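PDB 3RKL: stiv-a81 from Sulfolobus Turreted Icosahedral Virus, which forms a four-helix bundle from paired chains, probably as a heat-stable dimer serving a virus of hyperthermophilic archaea. Local coordinates for the interface of chains A and B. Sequence-based numbering; all coordinates share one arbitrary frame. Chains: chain A/B, Stiv-a81.

Contact 1: the interface of chains A and B. Residues chain A 6, 65-66, 69; chain B 6, 65-66, 68-69.
A:Ala65 and B:Ala69 meet at a flat peptide group: the B:Ala69 methyl lies over one face of the A:Ala65 carbonyl, with CB 3.8 Å from the A:Ala65 O. A water reaches the same oxygen roughly at a right angle to the methyl's approach and bridges the two copies of this carbonyl, lying 2.8 Å from A:Ala65 O and 2.7 Å from B:Ala65 O. It gives both carbonyl oxygens a shared polar partner. Around the two-fold axis the helices approach closely enough for methyls to rest on backbone: A:Ala65 CB is 3.9 Å from B:Ala69 CA, and the CA atoms of A:Ala69 and B:Ala69 are 6.4 Å apart. The two Ala69 methyls face each other at 3.9 Å between their CB atoms. Isoleucines close the flank. A:Ile66 has CG1 anti to its carbonyl carbon (chi1 -74°), and the turn at chi2 (-76°) brings CD1 to 4.1 Å from B:Ala69 CB. Farther along, A:Ile6 and B:Ile6 approach through their CD1 methyls, the side chains crossing at a slant. The patch joins the middle of helix 55-80 in each chain to strand 3-9 of the sheet layer beneath it, on the two-fold axis of the A/B pair.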
# COMPACT_ATOMS: atom_id res chain seq x y z
N ILE A 6 -3.39 3.92 33.45
CA ILE A 6 -2.70 2.77 32.88
C ILE A 6 -1.60 2.36 33.83
O ILE A 6 -0.70 3.14 34.12
CB ILE A 6 -2.07 3.10 31.52
CG1 ILE A 6 -3.08 3.77 30.60
CG2 ILE A 6 -1.51 1.83 30.87
CD1 ILE A 6 -2.47 4.31 29.31
N ALA A 65 -5.27 0.43 21.89
CA ALA A 65 -4.76 1.80 21.98
C ALA A 65 -4.11 2.06 23.34
O ALA A 65 -3.10 2.77 23.44
CB ALA A 65 -5.88 2.81 21.70
N ILE A 66 -4.69 1.50 24.40
CA ILE A 66 -4.12 1.61 25.75
C ILE A 66 -2.75 0.90 25.80
O ILE A 66 -1.78 1.46 26.32
CB ILE A 66 -5.08 1.05 26.81
CG1 ILE A 66 -6.25 2.02 27.03
CG2 ILE A 66 -4.34 0.76 28.13
CD1 ILE A 66 -5.91 3.27 27.85
N ALA A 69 -0.23 3.05 24.05
CA ALA A 69 0.19 4.20 24.86
C ALA A 69 1.20 3.76 25.92
O ALA A 69 2.23 4.42 26.13
CB ALA A 69 -1.02 4.88 25.51
N ILE B 6 -4.13 10.00 32.08
CA ILE B 6 -4.62 10.79 30.96
C ILE B 6 -5.89 11.50 31.39
O ILE B 6 -6.87 10.85 31.78
CB ILE B 6 -4.96 9.91 29.74
CG1 ILE B 6 -3.81 8.98 29.41
CG2 ILE B 6 -5.30 10.79 28.53
CD1 ILE B 6 -4.14 7.94 28.35
N ALA B 65 0.38 8.64 20.80
CA ALA B 65 -0.21 7.39 21.31
C ALA B 65 -1.15 7.67 22.49
O ALA B 65 -2.19 7.02 22.64
CB ALA B 65 0.90 6.41 21.72
N ILE B 66 -0.79 8.64 23.33
CA ILE B 66 -1.64 9.05 24.45
C ILE B 66 -2.96 9.66 23.91
O ILE B 66 -4.04 9.31 24.39
CB ILE B 66 -0.91 10.03 25.38
CG1 ILE B 66 0.14 9.29 26.22
CG2 ILE B 66 -1.90 10.79 26.28
CD1 ILE B 66 -0.43 8.46 27.38
N LEU B 68 -4.36 9.10 21.07
CA LEU B 68 -5.08 7.98 20.49
C LEU B 68 -5.80 7.15 21.55
O LEU B 68 -6.97 6.78 21.38
CB LEU B 68 -4.10 7.13 19.69
CG LEU B 68 -4.59 5.90 18.96
CD1 LEU B 68 -5.80 6.23 18.05
CD2 LEU B 68 -3.41 5.32 18.18
N ALA B 69 -5.14 6.88 22.67
CA ALA B 69 -5.77 6.13 23.77
C ALA B 69 -6.97 6.91 24.32
O ALA B 69 -8.05 6.34 24.54
CB ALA B 69 -4.76 5.82 24.88
O HOH W 1 -2.44 4.58 21.46

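Contact 2: the interface of chains A and B. Residues chain A 26, 29-30, 33, 72, 75; chain B 36, 40, 61.
B:Leu61 occupies the apolar centre, reaching between A:Thr72 and A:Phe75 in the packing of a four-helix bundle; each chain supplies helices 25-46 and 55-80, so the bundle needs both chains. With CG of B:Leu61 anti to the backbone N (chi1 177°), its two methyls point towards the partner chain. CD2 meets the CD2–CE2 side of the A:Phe75 ring, 3.7 Å from CD2, and lies nearly level with the ring rather than over its face; the two side chains cross at about a right angle. On the other flank, CG of B:Leu61 is 3.8 Å from the A:Thr72 methyl CG2. In that threonine, chi1 63° puts OG1 between the backbone N and carbonyl carbon and CG2 anti to the carbonyl carbon, where the methyl meets the leucine. Next comes the layer between the two 25-46 helices. The small B:Ala40 allows close approach, with its CB 3.7 Å from the A:Ile29 branch methyl CG2 and 4.0 Å from the aliphatic CG of A:Lys30. A:Ala33 CB touches B:Val36 CG1 at 4.1 Å. At the polar rim, the A:Gln26 side-chain amide NE2 donates to the B:Ala40 backbone O over 3.1 Å. This hydrogen bond is bent, 143° at the hydrogen, and the donor stands well above the carbonyl plane, off its lone pairs, while the acceptor is also tilted from the glutamine amide plane.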
# COMPACT_ATOMS: atom_id res chain seq x y z
N GLN A 26 10.00 -1.91 19.75
CA GLN A 26 10.02 -1.34 18.40
C GLN A 26 8.98 -2.03 17.50
O GLN A 26 8.22 -1.37 16.79
CB GLN A 26 11.42 -1.41 17.78
CG GLN A 26 11.51 -0.97 16.31
CD GLN A 26 11.31 0.52 16.12
OE1 GLN A 26 12.25 1.31 16.24
NE2 GLN A 26 10.07 0.91 15.81
N ILE A 29 5.19 -1.74 18.99
CA ILE A 29 4.57 -0.44 18.74
C ILE A 29 4.02 -0.37 17.31
O ILE A 29 2.88 0.05 17.11
CB ILE A 29 5.56 0.72 19.04
CG1 ILE A 29 5.77 0.82 20.55
CG2 ILE A 29 5.04 2.03 18.48
CD1 ILE A 29 6.99 1.66 20.96
N LYS A 30 4.80 -0.81 16.31
CA LYS A 30 4.31 -0.83 14.92
C LYS A 30 3.07 -1.72 14.81
O LYS A 30 2.06 -1.33 14.22
CB LYS A 30 5.39 -1.34 13.96
CG LYS A 30 6.57 -0.40 13.78
CD LYS A 30 7.54 -0.89 12.70
CE LYS A 30 8.12 -2.27 12.98
NZ LYS A 30 9.10 -2.72 11.91
N ALA A 33 -0.06 -0.24 16.52
CA ALA A 33 -0.61 0.87 15.76
C ALA A 33 -1.42 0.38 14.56
O ALA A 33 -2.47 0.92 14.25
CB ALA A 33 0.50 1.86 15.31
N THR A 72 4.65 2.87 24.14
CA THR A 72 5.43 4.06 23.80
C THR A 72 6.04 4.73 25.04
O THR A 72 7.09 5.34 24.96
CB THR A 72 4.62 5.09 23.00
OG1 THR A 72 3.53 5.56 23.79
CG2 THR A 72 4.13 4.48 21.69
N PHE A 75 9.07 2.77 25.82
CA PHE A 75 10.05 3.04 24.76
C PHE A 75 10.87 4.29 25.06
O PHE A 75 12.08 4.30 24.92
CB PHE A 75 9.29 3.13 23.42
CG PHE A 75 10.12 2.91 22.17
CD1 PHE A 75 10.99 1.85 22.04
CD2 PHE A 75 9.90 3.72 21.07
CE1 PHE A 75 11.68 1.65 20.85
CE2 PHE A 75 10.57 3.53 19.89
CZ PHE A 75 11.47 2.49 19.78
N VAL B 36 1.27 7.51 14.67
CA VAL B 36 2.05 6.69 15.58
C VAL B 36 2.85 5.64 14.81
O VAL B 36 4.04 5.46 15.07
CB VAL B 36 1.13 6.05 16.65
CG1 VAL B 36 1.86 5.01 17.47
CG2 VAL B 36 0.54 7.15 17.57
N ALA B 40 7.00 5.52 14.59
CA ALA B 40 7.71 4.33 14.99
C ALA B 40 8.60 3.82 13.86
O ALA B 40 9.75 3.42 14.09
CB ALA B 40 6.74 3.24 15.45
N LEU B 61 6.06 10.43 19.51
CA LEU B 61 5.48 9.09 19.42
C LEU B 61 4.58 8.80 20.61
O LEU B 61 3.44 8.33 20.46
CB LEU B 61 6.59 8.05 19.31
CG LEU B 61 6.17 6.58 19.29
CD1 LEU B 61 5.19 6.31 18.14
CD2 LEU B 61 7.36 5.66 19.19

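Contact 3: the interface of chains A and B. Residues chain A 6-8; chain B 2-3.
A:Ile8 and B:Ser2 pair antiparallel through reciprocal backbone hydrogen bonds, A:Ile8 N giving to B:Ser2 O over 3.0 Å and B:Ser2 N giving to A:Ile8 O over 2.8 Å, and the antiparallel bridge of A:Asn7 with B:Lys3 extends the same register, with B:Lys3 CA within 3.5 Å of A:Ile6 O. Among the side chains, B:Ser2 places its hydroxyl against the isoleucine: OG is 3.7 Å from A:Ile8 CB, a contact of van der Waals length. The chi1 of 62° holds OG between the serine's own N and carbonyl carbon, on the side where A:Ile8 CB lies. A:Asn7 and B:Lys3 lie side by side and point the same way. Their touch runs between the amide oxygen OD1 of A:Asn7 and the aliphatic CG of B:Lys3, 4.2 Å apart, while the lysine chain continues onward and bends at chi3. A:Ile8 and B:Ser2 each bury roughly 50 Å² here, more than the other residues of the patch. The site lies where strand 3-9 of each chain runs beside its partner, at the start of the modelled chain, and it joins the two sheets beneath the helical bundle.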
# COMPACT_ATOMS: atom_id res chain seq x y z
N ILE A 6 -3.39 3.92 33.45
CA ILE A 6 -2.70 2.77 32.88
C ILE A 6 -1.60 2.36 33.83
O ILE A 6 -0.70 3.14 34.12
CB ILE A 6 -2.07 3.10 31.52
CG1 ILE A 6 -3.08 3.77 30.60
CG2 ILE A 6 -1.51 1.83 30.87
CD1 ILE A 6 -2.47 4.31 29.31
N ASN A 7 -1.65 1.11 34.30
CA ASN A 7 -0.65 0.60 35.22
C ASN A 7 0.39 -0.20 34.47
O ASN A 7 0.07 -1.00 33.59
CB ASN A 7 -1.29 -0.23 36.32
CG ASN A 7 -2.04 0.63 37.32
OD1 ASN A 7 -1.43 1.41 38.07
ND2 ASN A 7 -3.36 0.51 37.33
N ILE A 8 1.65 0.04 34.81
CA ILE A 8 2.76 -0.63 34.16
C ILE A 8 3.64 -1.25 35.25
O ILE A 8 4.15 -0.55 36.12
CB ILE A 8 3.57 0.33 33.28
CG1 ILE A 8 2.69 0.82 32.12
CG2 ILE A 8 4.81 -0.34 32.73
CD1 ILE A 8 3.35 1.87 31.24
N SER B 2 4.68 1.61 37.78
CA SER B 2 4.45 3.04 37.48
C SER B 2 3.05 3.26 36.92
O SER B 2 2.33 2.31 36.63
CB SER B 2 5.50 3.55 36.48
OG SER B 2 5.40 2.86 35.24
N LYS B 3 2.66 4.52 36.79
CA LYS B 3 1.30 4.87 36.40
C LYS B 3 1.30 6.01 35.39
O LYS B 3 1.99 7.01 35.58
CB LYS B 3 0.52 5.28 37.65
CG LYS B 3 -0.97 5.49 37.45
CD LYS B 3 -1.57 6.31 38.60
CE LYS B 3 -1.51 5.57 39.93
NZ LYS B 3 -2.07 6.37 41.05

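Contact 1 lies between the other two: its C-alpha centre is about 11 Å from that of contact 2 and about 12 Å from that of contact 3, while contacts 2 and 3 are about 17 Å apart. Contacts 1 and 3 share A:Ile6, whose side chain serves contact 1 while its backbone serves contact 3. Contacts 1 and 2 share helix 55-80, contacts 1 and 3 strand 3-9, so contact 1 links the two layers, and each contact recurs by two-fold symmetry. Contacts in both the helical and the strand layers suggest that the A/B pair is a stable unit within the eight-copy deposited assembly.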